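Local coordinates for 75aa long hypothetical regulatory protein AsnC (Pyrococcus horikoshii, PDB 2CVI) that is of unknown function but, as a stand-alone Lrp/AsnC-type ligand-binding domain that forms dimers, probably takes part in small-molecule-responsive regulation, at residues Met1-Gly13 with Tyr38-Leu52. Numbering follows the deposited sequence.
Sequences MVTAFILMVTAAG and YDLIVKVETDTLKDL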
# COMPACT_ATOMS: atom_id res chain seq x y z
N MET A 1 18.31 5.07 -4.04
CA MET A 1 17.07 5.77 -3.58
C MET A 1 16.29 4.76 -2.72
O MET A 1 16.34 3.56 -3.00
CB MET A 1 16.25 6.19 -4.80
CG MET A 1 14.89 6.80 -4.51
SD MET A 1 14.02 7.11 -6.10
CE MET A 1 13.23 5.56 -6.30
N VAL A 2 15.63 5.25 -1.68
CA VAL A 2 14.82 4.40 -0.80
C VAL A 2 13.35 4.60 -1.17
O VAL A 2 12.91 5.73 -1.37
CB VAL A 2 15.01 4.79 0.67
CG1 VAL A 2 14.08 3.96 1.57
CG2 VAL A 2 16.43 4.51 1.10
N THR A 3 12.60 3.50 -1.25
CA THR A 3 11.19 3.52 -1.59
C THR A 3 10.44 2.95 -0.39
O THR A 3 10.82 1.91 0.15
CB THR A 3 10.92 2.64 -2.81
OG1 THR A 3 11.64 3.19 -3.92
CG2 THR A 3 9.44 2.59 -3.15
N ALA A 4 9.37 3.62 0.02
CA ALA A 4 8.62 3.13 1.17
C ALA A 4 7.15 3.50 1.08
O ALA A 4 6.77 4.41 0.37
CB ALA A 4 9.22 3.72 2.48
N PHE A 5 6.32 2.73 1.77
CA PHE A 5 4.90 3.04 1.86
C PHE A 5 4.63 3.40 3.31
O PHE A 5 5.02 2.64 4.22
CB PHE A 5 4.04 1.83 1.49
CG PHE A 5 3.95 1.60 0.03
CD1 PHE A 5 2.92 2.19 -0.71
CD2 PHE A 5 4.93 0.87 -0.63
CE1 PHE A 5 2.87 2.06 -2.07
CE2 PHE A 5 4.91 0.71 -2.01
CZ PHE A 5 3.87 1.32 -2.75
N ILE A 6 4.03 4.55 3.53
CA ILE A 6 3.71 4.97 4.90
C ILE A 6 2.19 4.81 5.07
O ILE A 6 1.42 5.43 4.31
CB ILE A 6 4.08 6.45 5.15
CG1 ILE A 6 5.57 6.72 4.87
CG2 ILE A 6 3.80 6.76 6.66
CD1 ILE A 6 5.92 8.21 4.93
N LEU A 7 1.76 3.97 6.01
CA LEU A 7 0.33 3.72 6.27
C LEU A 7 -0.04 4.65 7.41
O LEU A 7 0.65 4.67 8.43
CB LEU A 7 0.10 2.25 6.65
CG LEU A 7 0.24 1.10 5.63
CD1 LEU A 7 -0.88 1.14 4.63
CD2 LEU A 7 1.61 1.09 4.98
N MET A 8 -1.12 5.40 7.25
CA MET A 8 -1.50 6.41 8.23
C MET A 8 -2.89 6.32 8.79
O MET A 8 -3.84 5.95 8.08
CB MET A 8 -1.37 7.80 7.61
CG MET A 8 -0.01 8.05 6.87
SD MET A 8 0.01 9.75 6.27
CE MET A 8 1.73 9.83 5.59
N VAL A 9 -3.01 6.67 10.08
CA VAL A 9 -4.29 6.77 10.79
C VAL A 9 -4.48 8.28 10.89
O VAL A 9 -3.58 9.02 11.29
CB VAL A 9 -4.23 6.16 12.20
CG1 VAL A 9 -5.55 6.48 12.95
CG2 VAL A 9 -3.99 4.70 12.12
N THR A 10 -5.62 8.79 10.48
CA THR A 10 -5.83 10.22 10.56
C THR A 10 -7.13 10.51 11.28
O THR A 10 -8.00 9.64 11.39
CB THR A 10 -5.94 10.88 9.17
OG1 THR A 10 -7.13 10.43 8.52
CG2 THR A 10 -4.77 10.53 8.28
N ALA A 11 -7.24 11.73 11.78
CA ALA A 11 -8.49 12.19 12.40
C ALA A 11 -9.53 12.17 11.26
O ALA A 11 -9.21 12.44 10.11
CB ALA A 11 -8.30 13.60 12.90
N ALA A 12 -10.78 11.86 11.59
CA ALA A 12 -11.80 11.79 10.53
C ALA A 12 -12.10 13.14 9.86
O ALA A 12 -12.12 14.17 10.53
CB ALA A 12 -13.09 11.14 11.11
N GLY A 13 -12.28 13.11 8.53
CA GLY A 13 -12.56 14.31 7.76
C GLY A 13 -11.35 15.09 7.26
O GLY A 13 -11.48 16.05 6.49
N TYR A 38 -5.97 1.23 8.00
CA TYR A 38 -5.43 2.56 7.88
C TYR A 38 -6.33 3.42 7.00
O TYR A 38 -7.17 2.89 6.24
CB TYR A 38 -4.03 2.48 7.27
CG TYR A 38 -3.04 1.78 8.19
CD1 TYR A 38 -2.40 2.46 9.22
CD2 TYR A 38 -2.78 0.42 8.02
CE1 TYR A 38 -1.52 1.81 10.10
CE2 TYR A 38 -1.89 -0.25 8.89
CZ TYR A 38 -1.27 0.45 9.91
OH TYR A 38 -0.39 -0.20 10.73
N ASP A 39 -6.18 4.73 7.13
CA ASP A 39 -6.96 5.72 6.39
C ASP A 39 -6.32 6.28 5.15
O ASP A 39 -7.02 6.77 4.25
CB ASP A 39 -7.28 6.91 7.32
CG ASP A 39 -8.02 6.47 8.56
OD1 ASP A 39 -9.13 5.90 8.41
OD2 ASP A 39 -7.51 6.70 9.67
N LEU A 40 -4.99 6.29 5.15
CA LEU A 40 -4.26 6.84 4.02
C LEU A 40 -3.01 6.03 3.78
O LEU A 40 -2.38 5.56 4.73
CB LEU A 40 -3.88 8.32 4.32
CG LEU A 40 -3.23 9.25 3.29
CD1 LEU A 40 -4.09 9.33 2.03
CD2 LEU A 40 -3.05 10.65 3.91
N ILE A 41 -2.66 5.83 2.51
CA ILE A 41 -1.43 5.13 2.16
C ILE A 41 -0.66 6.06 1.23
O ILE A 41 -1.20 6.56 0.26
CB ILE A 41 -1.66 3.85 1.40
CG1 ILE A 41 -2.36 2.84 2.29
CG2 ILE A 41 -0.26 3.26 0.94
CD1 ILE A 41 -2.61 1.54 1.59
N VAL A 42 0.61 6.28 1.54
CA VAL A 42 1.42 7.17 0.74
C VAL A 42 2.71 6.47 0.33
O VAL A 42 3.31 5.72 1.11
CB VAL A 42 1.73 8.45 1.55
CG1 VAL A 42 0.42 8.94 2.22
CG2 VAL A 42 2.81 8.22 2.58
N LYS A 43 3.10 6.63 -0.94
CA LYS A 43 4.34 6.03 -1.44
C LYS A 43 5.34 7.18 -1.48
O LYS A 43 5.09 8.22 -2.09
CB LYS A 43 4.21 5.43 -2.87
CG LYS A 43 5.47 4.61 -3.29
CD LYS A 43 5.41 4.08 -4.75
CE LYS A 43 6.56 3.13 -5.05
NZ LYS A 43 6.65 2.93 -6.54
N VAL A 44 6.47 6.98 -0.81
CA VAL A 44 7.53 7.99 -0.80
C VAL A 44 8.85 7.41 -1.30
O VAL A 44 9.10 6.20 -1.26
CB VAL A 44 7.81 8.52 0.62
CG1 VAL A 44 6.61 9.24 1.16
CG2 VAL A 44 8.18 7.39 1.53
N GLU A 45 9.65 8.31 -1.87
CA GLU A 45 11.01 7.98 -2.32
C GLU A 45 11.92 9.07 -1.72
O GLU A 45 11.63 10.27 -1.81
CB GLU A 45 11.10 7.95 -3.87
CG GLU A 45 10.29 6.82 -4.49
CD GLU A 45 10.23 6.87 -6.02
OE1 GLU A 45 10.48 7.94 -6.60
OE2 GLU A 45 9.92 5.83 -6.63
N THR A 46 13.01 8.63 -1.10
CA THR A 46 13.99 9.53 -0.49
C THR A 46 15.40 9.08 -0.86
O THR A 46 15.60 7.93 -1.27
CB THR A 46 13.85 9.56 1.06
OG1 THR A 46 14.07 8.26 1.61
CG2 THR A 46 12.45 10.09 1.47
N ASP A 47 16.38 9.97 -0.72
CA ASP A 47 17.74 9.61 -1.08
C ASP A 47 18.33 8.52 -0.18
O ASP A 47 19.01 7.60 -0.64
CB ASP A 47 18.62 10.86 -0.99
CG ASP A 47 18.28 11.89 -2.04
OD1 ASP A 47 17.54 11.55 -3.00
OD2 ASP A 47 18.76 13.04 -1.91
N THR A 48 18.08 8.67 1.10
CA THR A 48 18.61 7.79 2.12
C THR A 48 17.56 7.43 3.15
O THR A 48 16.47 8.04 3.21
CB THR A 48 19.75 8.50 2.91
OG1 THR A 48 19.19 9.60 3.67
CG2 THR A 48 20.80 9.09 1.92
N LEU A 49 17.87 6.43 3.96
CA LEU A 49 17.00 6.05 5.07
C LEU A 49 16.92 7.17 6.10
O LEU A 49 15.88 7.40 6.72
CB LEU A 49 17.47 4.76 5.76
CG LEU A 49 16.99 3.48 5.14
CD1 LEU A 49 17.38 2.35 6.10
CD2 LEU A 49 15.43 3.48 4.96
N LYS A 50 18.03 7.88 6.31
CA LYS A 50 18.02 8.97 7.26
C LYS A 50 16.99 10.01 6.80
O LYS A 50 16.25 10.56 7.62
CB LYS A 50 19.43 9.57 7.34
CG LYS A 50 19.49 10.81 8.19
CD LYS A 50 20.91 11.21 8.47
CE LYS A 50 20.97 12.58 9.11
NZ LYS A 50 22.34 12.90 9.59
N ASP A 51 16.94 10.26 5.50
CA ASP A 51 15.96 11.21 4.98
C ASP A 51 14.53 10.71 5.22
O ASP A 51 13.64 11.49 5.56
CB ASP A 51 16.17 11.46 3.48
CG ASP A 51 17.45 12.25 3.19
OD1 ASP A 51 17.74 13.19 3.96
OD2 ASP A 51 18.11 11.95 2.18
N LEU A 52 14.31 9.43 5.00
CA LEU A 52 12.98 8.87 5.25
C LEU A 52 12.61 8.99 6.73
O LEU A 52 11.47 9.31 7.05
CB LEU A 52 12.95 7.42 4.79
CG LEU A 52 11.66 6.65 5.14
CD1 LEU A 52 10.46 7.34 4.46
CD2 LEU A 52 11.82 5.17 4.75
O HOH W 1 10.50 3.26 -6.29
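Leu7 CB sits over one face of the Tyr38 ring, 3.5 Å from its centroid, with Met8 O at the ring edge in plane. The Phe5 ring takes Lys43 CG over one face, offset toward the rim, with Ile41 CG2 at its edge; Tyr32 of the second subunit meets Phe5 edge-to-face, and its OH is hydrogen-bonded to Lys43 NZ. Strands 2-10 and 40-46 are the central antiparallel pair of the ferredoxin-like Lrp/AsnC sheet, and the face bearing Phe5, Leu7, Ile41 and Lys43 packs against the second subunit. Without the ring, as with an alanine at Tyr38, Leu7 CB would probably face a gap, and Met72 of the second subunit would lose a packing partner. Leu7 CD1 presses tightly on Ile41 CG1 at 3.2 Å. On the face with Ala4, Ile6, Val42 and Val44, helix 49-59 brings Leu52 CD2 down on Ala4 CB. Near the start of strand 2-10, water joins Thr3 OG1 to Glu45 OE2; Glu45 OE1 forms a salt bridge with Lys29 NZ. Where strand 40-46 begins, a classic bulge puts Asp39 N and Leu40 N on Met8 O. With chi1 of -57° swinging its carboxylate beside the backbone N, Asp39 receives Thr10 N on the anti side of OD2 at 2.9 Å.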